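Local structure of Myo-inositol dehydrogenase (Corynebacterium glutamicum, 3EUW) at residues A[143-148]-A[244-249]; A[159-164]-A[201-206]; A[195-200]-A[210-215]; A[254-259]-A[269-274]. The protein probably oxidises myo-inositol at its 2-hydroxyl with NAD+ as the hydride acceptor, as a tetrameric member of the Gfo/Idh/MocA oxidoreductase family. All blocks are in the same frame, centred on the assembly; numbering follows the deposited sequence.

Interaction 1 of 4, residues A[143-148]-A[244-249]; sequences IGNLEQ and FGSKGM
F244 O is gripped by two consecutive amides of the facing strand, E147 N at 2.9 Å and Q148 N at 3.1 Å, both lying in the plane of its carbonyl. Two residues thus stand against one, a classic beta bulge, and F244 N completes the antiparallel pair on Q148 O at 2.8 Å with a nearly straight bond (172°). Beyond the bulge, the type I turn G245 to G248 is tied to the loop ahead of strand 146-154. S246 N donates to N145 O, and N145 N returns a bond of 3.0 Å to S246 OG. K247 N meets I143 O at 2.8 Å from above the carbonyl plane. I143 CB lies 3.5 Å from G248 O. The E147 carboxylate passes the F244 ring obliquely, OE1 being 3.6 Å from CE2, but its stronger partner is H232 of the second subunit. F244 CG is anti to the backbone N (chi1 176°), which brings the ring beside Q148; R154 of that subunit binds Q148 OE1 and makes a cation-pi contact with F244. Strand 238-245 lies between 146-154 and 248-252, the last of this chain's sheet, where M249 pairs with a strand of the third subunit, extending the sheet.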
loop_
_atom_site.group_PDB
_atom_site.type_symbol
_atom_site.label_atom_id
_atom_site.label_comp_id
_atom_site.label_asym_id
_atom_site.label_seq_id
_atom_site.Cartn_x
_atom_site.Cartn_y
_atom_site.Cartn_z
ATOM N N ILE A 143 5.662 -21.028 -0.414
ATOM C CA ILE A 143 6.847 -20.281 -0.004
ATOM C C ILE A 143 7.944 -21.180 0.567
ATOM O O ILE A 143 8.814 -20.707 1.304
ATOM C CB ILE A 143 6.530 -19.198 1.052
ATOM C CG1 ILE A 143 5.865 -19.837 2.275
ATOM C CG2 ILE A 143 5.663 -18.122 0.446
ATOM C CD1 ILE A 143 5.797 -18.916 3.470
ATOM N N GLY A 144 7.893 -22.467 0.222
ATOM C CA GLY A 144 8.889 -23.415 0.695
ATOM C C GLY A 144 8.667 -23.852 2.125
ATOM O O GLY A 144 7.540 -23.832 2.616
ATOM N N ASN A 145 9.740 -24.252 2.801
ATOM C CA ASN A 145 9.638 -24.686 4.186
ATOM C C ASN A 145 9.439 -23.470 5.085
ATOM O O ASN A 145 10.166 -22.479 4.975
ATOM C CB ASN A 145 10.915 -25.412 4.626
ATOM C CG ASN A 145 11.436 -26.373 3.573
ATOM O OD1 ASN A 145 10.712 -27.249 3.099
ATOM N ND2 ASN A 145 12.699 -26.215 3.203
ATOM N N LEU A 146 8.448 -23.554 5.968
ATOM C CA LEU A 146 8.150 -22.491 6.912
ATOM C C LEU A 146 9.307 -22.398 7.917
ATOM O O LEU A 146 9.687 -23.403 8.533
ATOM C CB LEU A 146 6.838 -22.805 7.634
ATOM C CG LEU A 146 6.364 -21.820 8.707
ATOM C CD1 LEU A 146 6.164 -20.451 8.083
ATOM C CD2 LEU A 146 5.069 -22.322 9.336
ATOM N N GLU A 147 9.865 -21.203 8.077
ATOM C CA GLU A 147 10.984 -21.008 8.981
ATOM C C GLU A 147 10.679 -20.069 10.150
ATOM O O GLU A 147 11.172 -20.270 11.264
ATOM C CB GLU A 147 12.196 -20.501 8.197
ATOM C CG GLU A 147 12.634 -21.471 7.093
ATOM C CD GLU A 147 13.728 -20.908 6.198
ATOM O OE1 GLU A 147 14.026 -19.695 6.291
ATOM O OE2 GLU A 147 14.285 -21.679 5.392
ATOM N N GLN A 148 9.864 -19.052 9.895
ATOM C CA GLN A 148 9.505 -18.088 10.926
ATOM C C GLN A 148 8.041 -17.710 10.790
ATOM O O GLN A 148 7.506 -17.654 9.676
ATOM C CB GLN A 148 10.350 -16.823 10.794
ATOM C CG GLN A 148 11.818 -17.074 10.644
ATOM C CD GLN A 148 12.627 -15.794 10.646
ATOM O OE1 GLN A 148 12.217 -14.774 10.082
ATOM N NE2 GLN A 148 13.794 -15.845 11.269
ATOM N N PHE A 244 7.279 -16.579 7.063
ATOM C CA PHE A 244 8.470 -16.475 6.228
ATOM C C PHE A 244 9.053 -17.860 5.972
ATOM O O PHE A 244 9.291 -18.623 6.914
ATOM C CB PHE A 244 9.523 -15.601 6.918
ATOM C CG PHE A 244 10.828 -15.517 6.171
ATOM C CD1 PHE A 244 10.974 -14.644 5.093
ATOM C CD2 PHE A 244 11.904 -16.324 6.524
ATOM C CE1 PHE A 244 12.176 -14.576 4.379
ATOM C CE2 PHE A 244 13.117 -16.258 5.806
ATOM C CZ PHE A 244 13.244 -15.380 4.735
ATOM N N GLY A 245 9.289 -18.174 4.700
ATOM C CA GLY A 245 9.835 -19.468 4.359
ATOM C C GLY A 245 11.058 -19.398 3.469
ATOM O O GLY A 245 11.507 -18.314 3.096
ATOM N N SER A 246 11.589 -20.567 3.117
ATOM C CA SER A 246 12.777 -20.648 2.278
ATOM C C SER A 246 12.590 -20.040 0.884
ATOM O O SER A 246 13.562 -19.664 0.252
ATOM C CB SER A 246 13.228 -22.107 2.153
ATOM O OG SER A 246 12.173 -22.938 1.686
ATOM N N LYS A 247 11.353 -19.931 0.407
ATOM C CA LYS A 247 11.121 -19.373 -0.928
ATOM C C LYS A 247 10.244 -18.135 -0.976
ATOM O O LYS A 247 9.784 -17.754 -2.048
ATOM C CB LYS A 247 10.499 -20.424 -1.852
ATOM C CG LYS A 247 11.394 -21.605 -2.150
ATOM C CD LYS A 247 10.686 -22.623 -3.043
ATOM C CE LYS A 247 11.597 -23.805 -3.361
ATOM N NZ LYS A 247 10.920 -24.821 -4.218
ATOM N N GLY A 248 10.001 -17.508 0.169
ATOM C CA GLY A 248 9.170 -16.319 0.164
ATOM C C GLY A 248 8.462 -16.050 1.471
ATOM O O GLY A 248 8.666 -16.755 2.460
HETATM N N MSE A 249 7.638 -15.009 1.479
HETATM C CA MSE A 249 6.877 -14.660 2.663
HETATM C C MSE A 249 5.446 -14.352 2.297
HETATM O O MSE A 249 5.165 -13.830 1.223
HETATM C CB MSE A 249 7.462 -13.425 3.364
HETATM C CG MSE A 249 6.428 -12.651 4.231
HETATM SE SE MSE A 249 7.269 -11.176 5.119
HETATM C CE MSE A 249 7.509 -9.908 3.644
#

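Interaction 2 of 4, residues A[159-164]-A[201-206]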
loop_
_atom_site.group_PDB
_atom_site.type_symbol
_atom_site.label_atom_id
_atom_site.label_comp_id
_atom_site.label_asym_id
_atom_site.label_seq_id
_atom_site.Cartn_x
_atom_site.Cartn_y
_atom_site.Cartn_z
ATOM N N ALA A 159 -9.626 -4.776 29.033
ATOM C CA ALA A 159 -11.024 -5.099 29.289
ATOM C C ALA A 159 -11.407 -4.451 30.629
ATOM O O ALA A 159 -10.564 -3.839 31.293
ATOM C CB ALA A 159 -11.199 -6.615 29.358
ATOM N N PRO A 160 -12.682 -4.558 31.032
ATOM C CA PRO A 160 -13.080 -3.952 32.309
ATOM C C PRO A 160 -12.419 -4.677 33.477
ATOM O O PRO A 160 -12.097 -5.860 33.382
ATOM C CB PRO A 160 -14.598 -4.111 32.306
ATOM C CG PRO A 160 -14.933 -4.079 30.846
ATOM C CD PRO A 160 -13.864 -4.962 30.253
ATOM N N LYS A 161 -12.217 -3.969 34.580
ATOM C CA LYS A 161 -11.572 -4.555 35.751
ATOM C C LYS A 161 -12.089 -5.945 36.144
ATOM O O LYS A 161 -11.300 -6.885 36.264
ATOM C CB LYS A 161 -11.681 -3.589 36.935
ATOM C CG LYS A 161 -11.031 -4.093 38.221
ATOM C CD LYS A 161 -10.949 -3.011 39.293
ATOM C CE LYS A 161 -9.978 -1.906 38.882
ATOM N NZ LYS A 161 -9.670 -0.963 40.002
ATOM N N ASP A 162 -13.399 -6.087 36.336
ATOM C CA ASP A 162 -13.960 -7.382 36.727
ATOM C C ASP A 162 -13.572 -8.514 35.774
ATOM O O ASP A 162 -13.435 -9.664 36.191
ATOM C CB ASP A 162 -15.488 -7.305 36.829
ATOM C CG ASP A 162 -15.957 -6.227 37.796
ATOM O OD1 ASP A 162 -15.274 -6.000 38.823
ATOM O OD2 ASP A 162 -17.017 -5.615 37.535
ATOM N N TYR A 163 -13.403 -8.195 34.493
ATOM C CA TYR A 163 -13.019 -9.211 33.522
ATOM C C TYR A 163 -11.547 -9.553 33.727
ATOM O O TYR A 163 -11.170 -10.716 33.766
ATOM C CB TYR A 163 -13.234 -8.724 32.088
ATOM C CG TYR A 163 -12.942 -9.796 31.063
ATOM C CD1 TYR A 163 -13.907 -10.747 30.722
ATOM C CD2 TYR A 163 -11.679 -9.901 30.478
ATOM C CE1 TYR A 163 -13.618 -11.775 29.825
ATOM C CE2 TYR A 163 -11.378 -10.921 29.586
ATOM C CZ TYR A 163 -12.349 -11.853 29.263
ATOM O OH TYR A 163 -12.048 -12.856 28.375
ATOM N N ILE A 164 -10.718 -8.527 33.864
ATOM C CA ILE A 164 -9.295 -8.730 34.082
ATOM C C ILE A 164 -9.078 -9.607 35.311
ATOM O O ILE A 164 -8.284 -10.545 35.281
ATOM C CB ILE A 164 -8.566 -7.388 34.299
ATOM C CG1 ILE A 164 -8.718 -6.509 33.058
ATOM C CG2 ILE A 164 -7.090 -7.631 34.588
ATOM C CD1 ILE A 164 -8.135 -5.116 33.214
ATOM N N SER A 201 -0.505 0.379 32.019
ATOM C CA SER A 201 -1.674 0.104 32.851
ATOM C C SER A 201 -1.474 -0.113 34.355
ATOM O O SER A 201 -0.841 -1.077 34.775
ATOM C CB SER A 201 -2.410 -1.094 32.252
ATOM O OG SER A 201 -3.516 -1.486 33.038
ATOM N N GLN A 202 -2.031 0.784 35.167
ATOM C CA GLN A 202 -1.939 0.654 36.630
ATOM C C GLN A 202 -2.864 -0.500 37.039
ATOM O O GLN A 202 -2.584 -1.270 37.955
ATOM C CB GLN A 202 -2.412 1.938 37.334
ATOM C CG GLN A 202 -1.599 3.209 37.071
ATOM C CD GLN A 202 -1.851 3.811 35.700
ATOM O OE1 GLN A 202 -2.894 3.585 35.090
ATOM N NE2 GLN A 202 -0.903 4.597 35.220
ATOM N N GLU A 203 -3.979 -0.594 36.333
ATOM C CA GLU A 203 -4.985 -1.620 36.562
ATOM C C GLU A 203 -4.449 -3.037 36.334
ATOM O O GLU A 203 -4.642 -3.922 37.172
ATOM C CB GLU A 203 -6.160 -1.347 35.634
ATOM C CG GLU A 203 -7.303 -2.309 35.732
ATOM C CD GLU A 203 -8.455 -1.873 34.854
ATOM O OE1 GLU A 203 -8.213 -1.595 33.656
ATOM O OE2 GLU A 203 -9.596 -1.801 35.366
ATOM N N ILE A 204 -3.788 -3.258 35.200
ATOM C CA ILE A 204 -3.232 -4.578 34.900
ATOM C C ILE A 204 -2.114 -4.914 35.894
ATOM O O ILE A 204 -1.988 -6.053 36.335
ATOM C CB ILE A 204 -2.705 -4.641 33.435
ATOM C CG1 ILE A 204 -3.899 -4.613 32.472
ATOM C CG2 ILE A 204 -1.839 -5.895 33.209
ATOM C CD1 ILE A 204 -3.502 -4.508 31.017
ATOM N N ALA A 205 -1.318 -3.916 36.253
ATOM C CA ALA A 205 -0.240 -4.099 37.217
ATOM C C ALA A 205 -0.840 -4.446 38.595
ATOM O O ALA A 205 -0.255 -5.188 39.386
ATOM C CB ALA A 205 0.602 -2.816 37.304
ATOM N N GLU A 206 -2.017 -3.899 38.871
ATOM C CA GLU A 206 -2.707 -4.148 40.131
ATOM C C GLU A 206 -3.042 -5.637 40.312
ATOM O O GLU A 206 -3.067 -6.151 41.431
ATOM C CB GLU A 206 -3.986 -3.296 40.173
ATOM C CG GLU A 206 -5.066 -3.777 41.140
ATOM C CD GLU A 206 -6.324 -2.900 41.124
ATOM O OE1 GLU A 206 -6.804 -2.550 40.025
ATOM O OE2 GLU A 206 -6.844 -2.576 42.215
#
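I164 CD1 lies over one face of the E203 carboxylate; K161 CB comes in low beside OE2, on that same side. E203 OE2 lies 3.2 Å from K161 CB, while I164 CD1 is 3.5 Å from E203 OE1 and almost as near to the carboxylate carbon. With CG anti to the backbone N (chi1 -180°) and an extended chain, E203 reaches across from helix 202-206 to the first turn of helix 161-166. K161 N is near OE2 but badly angled, and no hydrogen bond forms there. The lysine chain bends at chi3 (-67°), which brings CE near both glutamates, 3.4 Å from E206 OE1. NZ then makes a weak salt bridge to E206 OE1 at 3.3 Å, the two side chains crossing at about a right angle. Apolar contact is slight: I164 CD1 comes within 4.3 Å of I204 CG1, and F207 packs on both K161 and I164. P160 and S201 are the N-caps of the two helices, and S201 OG accepts from I204 N at 2.8 Å. The pairing lies at the surface, and K161, E203 and E206 also touch a crystal neighbour. The one charged contact is long and weak, and K161 NZ stays 4.7 Å from E203 OE2. E203 is met mostly by aliphatic carbons, so any electrostatic gain is probably modest at this solvent-facing site.

Interaction 3 of 4, residues A[195-200]-A[210-215]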
loop_
_atom_site.group_PDB
_atom_site.type_symbol
_atom_site.label_atom_id
_atom_site.label_comp_id
_atom_site.label_asym_id
_atom_site.label_seq_id
_atom_site.Cartn_x
_atom_site.Cartn_y
_atom_site.Cartn_z
ATOM N N THR A 195 8.500 -13.182 27.652
ATOM C CA THR A 195 8.951 -12.011 28.386
ATOM C C THR A 195 7.756 -11.082 28.619
ATOM O O THR A 195 7.061 -10.709 27.673
ATOM C CB THR A 195 10.015 -11.262 27.576
ATOM O OG1 THR A 195 11.051 -12.176 27.204
ATOM C CG2 THR A 195 10.611 -10.130 28.390
ATOM N N GLY A 196 7.518 -10.709 29.871
ATOM C CA GLY A 196 6.402 -9.827 30.166
ATOM C C GLY A 196 6.882 -8.514 30.738
ATOM O O GLY A 196 7.938 -8.456 31.362
ATOM N N ALA A 197 6.105 -7.458 30.530
ATOM C CA ALA A 197 6.452 -6.135 31.034
ATOM C C ALA A 197 5.193 -5.358 31.454
ATOM O O ALA A 197 4.069 -5.811 31.231
ATOM C CB ALA A 197 7.231 -5.356 29.972
ATOM N N ASN A 198 5.401 -4.195 32.064
ATOM C CA ASN A 198 4.312 -3.341 32.540
ATOM C C ASN A 198 4.657 -1.896 32.196
ATOM O O ASN A 198 5.375 -1.238 32.948
ATOM C CB ASN A 198 4.179 -3.497 34.055
ATOM C CG ASN A 198 3.538 -4.810 34.450
ATOM O OD1 ASN A 198 2.320 -4.910 34.531
ATOM N ND2 ASN A 198 4.351 -5.829 34.676
ATOM N N VAL A 199 4.142 -1.407 31.070
ATOM C CA VAL A 199 4.449 -0.055 30.606
ATOM C C VAL A 199 3.387 1.046 30.637
ATOM O O VAL A 199 3.725 2.214 30.428
ATOM C CB VAL A 199 4.984 -0.087 29.155
ATOM C CG1 VAL A 199 6.208 -0.961 29.089
ATOM C CG2 VAL A 199 3.892 -0.591 28.192
ATOM N N PHE A 200 2.119 0.716 30.864
ATOM C CA PHE A 200 1.108 1.778 30.868
ATOM C C PHE A 200 -0.070 1.618 31.805
ATOM O O PHE A 200 -0.576 2.609 32.324
ATOM C CB PHE A 200 0.564 2.001 29.444
ATOM C CG PHE A 200 -0.429 0.962 28.996
ATOM C CD1 PHE A 200 -1.783 1.104 29.278
ATOM C CD2 PHE A 200 -0.010 -0.164 28.296
ATOM C CE1 PHE A 200 -2.710 0.134 28.866
ATOM C CE2 PHE A 200 -0.923 -1.134 27.882
ATOM C CZ PHE A 200 -2.276 -0.985 28.166
ATOM N N TYR A 210 0.615 -8.700 33.000
ATOM C CA TYR A 210 1.435 -7.842 32.147
ATOM C C TYR A 210 0.558 -7.136 31.128
ATOM O O TYR A 210 -0.446 -7.701 30.669
ATOM C CB TYR A 210 2.487 -8.669 31.387
ATOM C CG TYR A 210 3.387 -9.529 32.246
ATOM C CD1 TYR A 210 4.407 -8.969 33.008
ATOM C CD2 TYR A 210 3.221 -10.911 32.283
ATOM C CE1 TYR A 210 5.249 -9.772 33.792
ATOM C CE2 TYR A 210 4.047 -11.719 33.054
ATOM C CZ TYR A 210 5.060 -11.149 33.804
ATOM O OH TYR A 210 5.890 -11.962 34.538
ATOM N N ASP A 211 0.916 -5.907 30.770
ATOM C CA ASP A 211 0.133 -5.216 29.762
ATOM C C ASP A 211 0.764 -5.386 28.378
ATOM O O ASP A 211 0.244 -4.866 27.389
ATOM C CB ASP A 211 -0.064 -3.727 30.111
ATOM C CG ASP A 211 1.232 -2.967 30.230
ATOM O OD1 ASP A 211 2.242 -3.387 29.635
ATOM O OD2 ASP A 211 1.226 -1.919 30.915
ATOM N N GLN A 212 1.888 -6.100 28.318
ATOM C CA GLN A 212 2.551 -6.396 27.052
ATOM C C GLN A 212 3.545 -7.548 27.205
ATOM O O GLN A 212 4.273 -7.648 28.200
ATOM C CB GLN A 212 3.254 -5.157 26.458
ATOM C CG GLN A 212 4.504 -4.689 27.182
ATOM C CD GLN A 212 5.260 -3.602 26.421
ATOM O OE1 GLN A 212 6.341 -3.178 26.829
ATOM N NE2 GLN A 212 4.691 -3.151 25.314
ATOM N N VAL A 213 3.553 -8.437 26.218
ATOM C CA VAL A 213 4.473 -9.569 26.250
ATOM C C VAL A 213 5.037 -9.928 24.869
ATOM O O VAL A 213 4.487 -9.545 23.844
ATOM C CB VAL A 213 3.780 -10.849 26.809
ATOM C CG1 VAL A 213 3.210 -10.594 28.197
ATOM C CG2 VAL A 213 2.672 -11.303 25.862
ATOM N N ILE A 214 6.153 -10.645 24.862
ATOM C CA ILE A 214 6.761 -11.140 23.629
ATOM C C ILE A 214 6.994 -12.618 23.883
ATOM O O ILE A 214 7.525 -12.993 24.926
ATOM C CB ILE A 214 8.142 -10.523 23.306
ATOM C CG1 ILE A 214 8.012 -9.186 22.571
ATOM C CG2 ILE A 214 8.899 -11.467 22.353
ATOM C CD1 ILE A 214 7.219 -8.156 23.251
ATOM N N VAL A 215 6.600 -13.456 22.940
ATOM C CA VAL A 215 6.792 -14.893 23.074
ATOM C C VAL A 215 7.561 -15.452 21.877
ATOM O O VAL A 215 7.359 -15.024 20.739
ATOM C CB VAL A 215 5.436 -15.625 23.166
ATOM C CG1 VAL A 215 5.649 -17.132 23.103
ATOM C CG2 VAL A 215 4.714 -15.241 24.466
HETATM O O HOH W 1 10.409 -13.626 25.037
#
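T195 and I214 exchange both of their backbone bonds, T195 N to I214 O at 2.9 Å and I214 N to T195 O. Two residues on, A197 N donates to Q212 O, and D211 N then closes on A197 O at 3.2 Å as the strands run out. G196 and V213 form the non-hydrogen-bonded pair between. A second group of bonds comes from the D211 carboxylate. Its CG stands between the backbone N and the carbonyl carbon (chi1 60°), facing the amides of V199 and F200. V199 N meets the syn lone pair of OD1 at 3.1 Å in a nearly straight bond (171°), and F200 N meets OD2 at 2.8 Å, also on the syn side but tilted out of the carboxylate plane. S201 N is a further donor to OD2, so the acid fixes the backbone where it leaves the sheet. The two strands, 189-197 and 212-219, are antiparallel neighbours in the large sheet of the C-terminal domain, joined by a connection that contains helix 202-206. G196 CA lies 3.6 Å from the centre of the Y210 ring, over its face, a CH-pi contact in which G196, with no side chain, lets the ring lie directly on the backbone. The F200 ring slides past D211 in the opposite sense, nearly parallel to its carboxylate, with F200 CE2 3.5 Å from D211 CB; the F200 ring also stacks on H232. V213 packs against helix 169-185. On the other face, T195 and I214 touch R218 and T216 of the second subunit, and a water bridges T195 OG1 and I214 O.

Interaction 4 of 4, residues A[254-259]-A[269-274]; sequences NIRPTT and EQADPI
At the base of the two-stranded antiparallel arm 260-263/270-271, T258 and D272 join the chain entering the arm to the chain leaving it. T258 OG1 donates to D272 OD2, but the modelled 2.4 Å is too short to be trusted in detail. T258 N adds only a weak bond to the same oxygen. A water spans the pair from the other carboxylate oxygen, giving hydrogens to D272 OD1 at 2.6 Å and to T258 OG1 at 2.8 Å. A second water accepts from R256 NH1 (2.9 Å) and D272 N and donates to T258 O, which binds the arginine tip and both backbones together. R256 CD rests 3.5 Å from A271 CB and close to D272 O; the bend at chi3 (-86°) then turns NE off the line of the chain. P257 CG touches D272 OD2. I274 brings CD1 to the amide of N254, 3.4 Å from CG, while its CB meets I255 O at the same distance. That amide is held by Q239 N and D238 OD1. T258 OG1 also bonds to V260 N, at the start of the arm. I255 pairs by backbone bonds with F275 and I274 with Y235. The arm reaches other copies of the protein: D272 O bonds to T268 OG1 of the fourth subunit, and T259, just before strand 260-263, bonds to D253 and S130 of the third.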
loop_
_atom_site.group_PDB
_atom_site.type_symbol
_atom_site.label_atom_id
_atom_site.label_comp_id
_atom_site.label_asym_id
_atom_site.label_seq_id
_atom_site.Cartn_x
_atom_site.Cartn_y
_atom_site.Cartn_z
ATOM N N ASN A 254 -3.967 -5.604 8.115
ATOM C CA ASN A 254 -5.140 -5.379 8.934
ATOM C C ASN A 254 -6.279 -5.001 8.003
ATOM O O ASN A 254 -6.053 -4.727 6.826
ATOM C CB ASN A 254 -4.880 -4.259 9.934
ATOM C CG ASN A 254 -4.151 -4.750 11.170
ATOM O OD1 ASN A 254 -4.605 -5.690 11.828
ATOM N ND2 ASN A 254 -3.022 -4.120 11.497
ATOM N N ILE A 255 -7.498 -4.990 8.528
ATOM C CA ILE A 255 -8.664 -4.653 7.730
ATOM C C ILE A 255 -9.321 -3.369 8.208
ATOM O O ILE A 255 -9.435 -3.115 9.410
ATOM C CB ILE A 255 -9.709 -5.805 7.757
ATOM C CG1 ILE A 255 -9.069 -7.097 7.227
ATOM C CG2 ILE A 255 -10.926 -5.431 6.919
ATOM C CD1 ILE A 255 -10.036 -8.288 7.140
ATOM N N ARG A 256 -9.758 -2.568 7.242
ATOM C CA ARG A 256 -10.409 -1.291 7.495
ATOM C C ARG A 256 -11.843 -1.351 6.972
ATOM O O ARG A 256 -12.165 -2.195 6.137
ATOM C CB ARG A 256 -9.624 -0.178 6.782
ATOM C CG ARG A 256 -8.217 0.018 7.334
ATOM C CD ARG A 256 -7.313 0.797 6.393
ATOM N NE ARG A 256 -6.673 -0.085 5.417
ATOM C CZ ARG A 256 -6.866 -0.031 4.100
ATOM N NH1 ARG A 256 -7.687 0.870 3.573
ATOM N NH2 ARG A 256 -6.235 -0.889 3.305
ATOM N N PRO A 257 -12.726 -0.457 7.459
ATOM C CA PRO A 257 -14.123 -0.462 7.000
ATOM C C PRO A 257 -14.343 -0.000 5.550
ATOM O O PRO A 257 -15.349 -0.350 4.941
ATOM C CB PRO A 257 -14.832 0.440 8.020
ATOM C CG PRO A 257 -13.769 1.423 8.409
ATOM C CD PRO A 257 -12.517 0.556 8.514
ATOM N N THR A 258 -13.408 0.780 5.007
ATOM C CA THR A 258 -13.511 1.268 3.627
ATOM C C THR A 258 -12.115 1.281 3.017
ATOM O O THR A 258 -11.121 1.199 3.740
ATOM C CB THR A 258 -14.058 2.728 3.546
ATOM O OG1 THR A 258 -13.026 3.648 3.936
ATOM C CG2 THR A 258 -15.267 2.925 4.453
ATOM N N THR A 259 -12.037 1.393 1.694
ATOM C CA THR A 259 -10.746 1.438 1.009
ATOM C C THR A 259 -10.330 2.892 0.765
ATOM O O THR A 259 -9.477 3.166 -0.076
ATOM C CB THR A 259 -10.806 0.739 -0.365
ATOM O OG1 THR A 259 -11.797 1.381 -1.177
ATOM C CG2 THR A 259 -11.139 -0.736 -0.214
ATOM N N GLU A 269 -1.699 8.778 1.586
ATOM C CA GLU A 269 -2.122 7.413 1.898
ATOM C C GLU A 269 -2.865 7.250 3.221
ATOM O O GLU A 269 -2.869 6.162 3.787
ATOM C CB GLU A 269 -0.913 6.470 1.898
ATOM C CG GLU A 269 -0.555 5.887 0.537
ATOM C CD GLU A 269 -0.137 6.944 -0.442
ATOM O OE1 GLU A 269 0.621 7.840 -0.026
ATOM O OE2 GLU A 269 -0.547 6.879 -1.619
ATOM N N GLN A 270 -3.490 8.312 3.717
ATOM C CA GLN A 270 -4.214 8.220 4.983
ATOM C C GLN A 270 -5.419 7.292 4.855
ATOM O O GLN A 270 -6.353 7.576 4.116
ATOM C CB GLN A 270 -4.682 9.598 5.432
ATOM C CG GLN A 270 -3.555 10.589 5.667
ATOM C CD GLN A 270 -4.055 11.859 6.318
ATOM O OE1 GLN A 270 -4.586 11.824 7.423
ATOM N NE2 GLN A 270 -3.902 12.985 5.633
ATOM N N ALA A 271 -5.390 6.176 5.572
ATOM C CA ALA A 271 -6.485 5.215 5.525
ATOM C C ALA A 271 -7.257 5.266 6.838
ATOM O O ALA A 271 -6.800 5.890 7.796
ATOM C CB ALA A 271 -5.936 3.812 5.276
ATOM N N ASP A 272 -8.428 4.630 6.881
ATOM C CA ASP A 272 -9.220 4.621 8.107
ATOM C C ASP A 272 -8.496 3.856 9.206
ATOM O O ASP A 272 -7.611 3.032 8.936
ATOM C CB ASP A 272 -10.574 3.902 7.951
ATOM C CG ASP A 272 -11.356 4.314 6.717
ATOM O OD1 ASP A 272 -11.385 5.511 6.365
ATOM O OD2 ASP A 272 -11.978 3.411 6.116
ATOM N N PRO A 273 -8.852 4.138 10.468
ATOM C CA PRO A 273 -8.223 3.410 11.564
ATOM C C PRO A 273 -8.760 2.001 11.272
ATOM O O PRO A 273 -9.817 1.861 10.644
ATOM C CB PRO A 273 -8.881 4.023 12.803
ATOM C CG PRO A 273 -9.124 5.439 12.383
ATOM C CD PRO A 273 -9.647 5.271 10.971
ATOM N N ILE A 274 -8.063 0.963 11.701
ATOM C CA ILE A 274 -8.544 -0.379 11.408
ATOM C C ILE A 274 -9.688 -0.768 12.340
ATOM O O ILE A 274 -9.949 -0.072 13.315
ATOM C CB ILE A 274 -7.404 -1.386 11.521
ATOM C CG1 ILE A 274 -6.924 -1.486 12.978
ATOM C CG2 ILE A 274 -6.265 -0.937 10.608
ATOM C CD1 ILE A 274 -5.826 -2.548 13.199
HETATM O O HOH W 2 -9.216 3.174 4.371
HETATM O O HOH W 3 -13.469 6.157 5.024
#

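Interactions 1 and 3 belong to one mixed sheet, their nearest atoms about 10 Å apart, and both face the second subunit. Interaction 2 touches interaction 3 directly: S201 N lies 3.1 Å from D211 OD2, a probable hydrogen bond, and I204 packs on D211; the carboxylate thus reaches the N-cap residue of helix 202-206. Interaction 4 stands apart at the arm, its nearest atoms about 13 Å from interaction 1 and about 16 Å from interaction 2; with interaction 1 it shares the third subunit. The bound sodium ion, at I23, A24, N26 and L29, lies in the range assigned to the NAD-binding Rossmann fold, and its residues are not among those of the four contacts.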